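Local coordinates for protein synthesis inhibitor I (Hordeum vulgare, PDB 4FBC) that belongs to the plant ribosome-inactivating proteins and holds adenosine monophosphate in a pocket of its single chain, at residues 135-138 / 139-143; 245-248 / 249-252. The protein carries 3 engineered substitutions. All blocks are in the same frame, centred on the assembly; numbering follows the deposited sequence.

Contact 1: residues 135-138 / 139-143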
# COMPACT_ATOMS: atom_id res chain seq x y z
N GLY A 135 -15.62 0.20 1.76
CA GLY A 135 -16.42 0.41 2.96
C GLY A 135 -16.16 -0.68 3.99
O GLY A 135 -15.41 -1.62 3.72
N ARG A 136 -16.79 -0.57 5.15
CA ARG A 136 -16.60 -1.56 6.21
C ARG A 136 -17.03 -2.98 5.80
O ARG A 136 -16.28 -3.93 6.00
CB ARG A 136 -17.31 -1.15 7.50
CG ARG A 136 -16.86 -1.96 8.70
CD ARG A 136 -17.67 -1.66 9.96
NE ARG A 136 -17.49 -0.29 10.45
CZ ARG A 136 -16.43 0.14 11.13
NH1 ARG A 136 -15.41 -0.67 11.36
NH2 ARG A 136 -16.37 1.39 11.57
N GLN A 137 -18.23 -3.13 5.24
CA GLN A 137 -18.68 -4.47 4.85
C GLN A 137 -17.85 -5.06 3.70
O GLN A 137 -17.61 -6.27 3.67
CB GLN A 137 -20.17 -4.47 4.48
CG GLN A 137 -20.76 -5.87 4.50
CD GLN A 137 -20.65 -6.49 5.88
OE1 GLN A 137 -21.07 -5.89 6.87
NE2 GLN A 137 -20.05 -7.68 5.96
N GLN A 138 -17.41 -4.22 2.77
CA GLN A 138 -16.55 -4.70 1.68
C GLN A 138 -15.22 -5.18 2.22
O GLN A 138 -14.65 -6.15 1.70
CB GLN A 138 -16.32 -3.62 0.62
CG GLN A 138 -17.53 -3.30 -0.25
CD GLN A 138 -18.57 -2.46 0.47
OE1 GLN A 138 -18.36 -2.04 1.62
NE2 GLN A 138 -19.68 -2.21 -0.20
N LEU A 139 -14.72 -4.50 3.24
CA LEU A 139 -13.49 -4.91 3.91
C LEU A 139 -13.69 -6.24 4.59
O LEU A 139 -12.89 -7.17 4.41
CB LEU A 139 -13.05 -3.84 4.91
CG LEU A 139 -11.84 -4.17 5.79
CD1 LEU A 139 -10.62 -4.38 4.92
CD2 LEU A 139 -11.57 -3.06 6.81
N ALA A 140 -14.76 -6.35 5.37
CA ALA A 140 -15.07 -7.59 6.07
C ALA A 140 -15.33 -8.74 5.10
O ALA A 140 -14.89 -9.86 5.34
CB ALA A 140 -16.27 -7.40 7.00
N ASP A 141 -16.06 -8.49 4.01
CA ASP A 141 -16.34 -9.55 3.05
C ASP A 141 -15.08 -10.00 2.30
O ASP A 141 -14.91 -11.18 2.00
CB ASP A 141 -17.44 -9.13 2.06
CG ASP A 141 -18.82 -9.03 2.70
OD1 ASP A 141 -18.98 -9.50 3.85
OD2 ASP A 141 -19.74 -8.49 2.06
N ALA A 142 -14.19 -9.05 2.01
CA ALA A 142 -12.92 -9.38 1.37
C ALA A 142 -12.05 -10.22 2.30
O ALA A 142 -11.41 -11.19 1.87
CB ALA A 142 -12.19 -8.12 0.93
N VAL A 143 -12.02 -9.86 3.59
CA VAL A 143 -11.26 -10.63 4.57
C VAL A 143 -11.83 -12.05 4.67
O VAL A 143 -11.08 -13.03 4.68
CB VAL A 143 -11.21 -9.93 5.95
CG1 VAL A 143 -10.70 -10.87 7.03
CG2 VAL A 143 -10.32 -8.71 5.88
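Gln137 and Asp141, one turn apart at the start of helix 136-147, are joined by a side-chain hydrogen bond running along its exposed flank. Gln137 NE2 donates a hydrogen bond to Asp141 OD1 over 3.0 Å, nearly straight at 163°. The acceptor lies in the amide plane of Gln137, yet the donor stands above the carboxylate plane, the two flat groups being turned 49° apart. A bend at chi2 (61°) turns NE2 forward along the helix, toward Asp141. The methylene CG of Gln137 also passes 3.7 Å from Asp141 OD2.

Backbone bonds of the i to i+4 kind run beneath this pair. Asp141 N reaches Gln137 O at 2.7 Å, so the same two residues are tied twice, once through the main chain and once through the side chains. Ala140 N meets Arg136 O at 2.9 Å, and Ala142 N meets Gln138 O at 3.0 Å. The first such bond starts from the N-cap: Leu139 N to Gly135 O, 3.0 Å. At the backbone angles of Gly135 a side chain would jam against the preceding carbonyl oxygen, which calls for glycine.

On the buried side, Leu139 packs on Leu170 and Met173, and Ala142 on Ala166 and Leu170, all of helix 157-179. Arg136 points off elsewhere, its guanidinium bonded to the carbonyls of Val21, Ala23 and His192, which ties the first turn to the segment following strand 16-20 and to the one following helix 181-190.

Contact 2: residues 245-248 / 249-252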
# COMPACT_ATOMS: atom_id res chain seq x y z
N VAL A 245 -3.43 17.97 -8.06
CA VAL A 245 -2.28 18.41 -7.28
C VAL A 245 -1.48 19.44 -8.06
O VAL A 245 -0.72 19.08 -8.96
CB VAL A 245 -1.38 17.21 -6.92
CG1 VAL A 245 -0.13 17.68 -6.16
CG2 VAL A 245 -2.16 16.20 -6.11
N ARG A 246 -1.65 20.70 -7.70
CA ARG A 246 -1.00 21.78 -8.43
C ARG A 246 0.22 22.36 -7.72
O ARG A 246 1.06 22.99 -8.35
CB ARG A 246 -1.99 22.91 -8.69
CG ARG A 246 -3.08 22.53 -9.65
CD ARG A 246 -3.85 23.76 -10.04
NE ARG A 246 -5.01 23.43 -10.85
CZ ARG A 246 -6.03 24.26 -11.06
NH1 ARG A 246 -6.02 25.47 -10.51
NH2 ARG A 246 -7.05 23.87 -11.81
N THR A 247 0.31 22.16 -6.40
CA THR A 247 1.41 22.75 -5.63
C THR A 247 2.10 21.73 -4.75
O THR A 247 1.56 20.65 -4.49
CB THR A 247 0.92 23.89 -4.71
OG1 THR A 247 0.08 23.33 -3.68
CG2 THR A 247 0.15 24.96 -5.50
N ALA A 248 3.29 22.08 -4.28
CA ALA A 248 4.03 21.22 -3.35
C ALA A 248 3.25 21.00 -2.05
O ALA A 248 3.23 19.88 -1.52
CB ALA A 248 5.40 21.82 -3.06
N VAL A 249 2.62 22.05 -1.54
CA VAL A 249 1.82 21.91 -0.32
C VAL A 249 0.67 20.93 -0.53
O VAL A 249 0.37 20.10 0.33
CB VAL A 249 1.32 23.27 0.23
CG1 VAL A 249 0.21 23.06 1.24
CG2 VAL A 249 2.47 24.04 0.88
N GLN A 250 0.04 20.98 -1.70
CA GLN A 250 -0.99 19.99 -2.01
C GLN A 250 -0.41 18.59 -2.15
O GLN A 250 -1.02 17.62 -1.71
CB GLN A 250 -1.75 20.38 -3.28
CG GLN A 250 -2.65 21.61 -3.11
CD GLN A 250 -3.26 22.07 -4.42
OE1 GLN A 250 -2.89 21.58 -5.48
NE2 GLN A 250 -4.21 23.00 -4.34
N ALA A 251 0.78 18.49 -2.75
CA ALA A 251 1.45 17.20 -2.88
C ALA A 251 1.76 16.59 -1.50
O ALA A 251 1.57 15.39 -1.31
CB ALA A 251 2.73 17.34 -3.70
N ALA A 252 2.22 17.42 -0.57
CA ALA A 252 2.53 16.99 0.80
C ALA A 252 1.26 16.53 1.52
O ALA A 252 1.27 15.51 2.21
CB ALA A 252 3.22 18.11 1.59
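With chi1 at 67°, Thr247 holds OG1 between its backbone N and carbonyl carbon, facing the first turn of helix 248-254, while Gln250 has CG beside its own N and extends beyond it toward the preceding loop. The two side chains form a capping box, Thr247 being the N-cap residue. Thr247 OG1 accepts from Gln250 N at 3.1 Å, and in return Gln250 OE1 receives a weak bond from Thr247 N at 3.4 Å. The side chains slant across one another, with Gln250 CG 3.3 Å from Thr247 OG1.

The stronger grip on the amide comes one residue earlier. Arg246 N donates to Gln250 OE1 over 2.7 Å, approaching nearly along the C=O axis (170°), so a single carbonyl oxygen gathers two successive loop N-H groups and fastens the incoming chain to the helix. The guanidinium of Arg246 leads away to a salt bridge with Glu241. Regular helical bonding begins at the cap itself: Ala251 N binds Thr247 O at 2.9 Å, followed by Ala252 N to Ala248 O.

An apolar contact also joins the loop to the helix. Val245 and Ala251 both rest on Phe237 and on Leu217 of helix 214-225, and Ala248 and Ala251 both touch Leu221. Between the two segments, the CG1 branch of Val245 makes this apolar contact, lying 3.8 Å from Ala251 CB.

How the contacts relate
Contacts 1 and 2 both tie down the first turns of a helix, but in separate regions of the chain: their centres are 31 Å apart, their nearest atoms about 22 Å, and they do not touch. They follow one another in sequence, with centres about 17 and 20 Å from the centre of the chain. Neither contact contains a residue of the adenosine monophosphate pocket, but each packs on a helix that contributes to it. Residues 135-143 pack on helix 157-179, which supplies Leu171 and Arg179 to the pocket; residues 245-252 pack on helix 214-225, whose first residue, Trp214, also lines it.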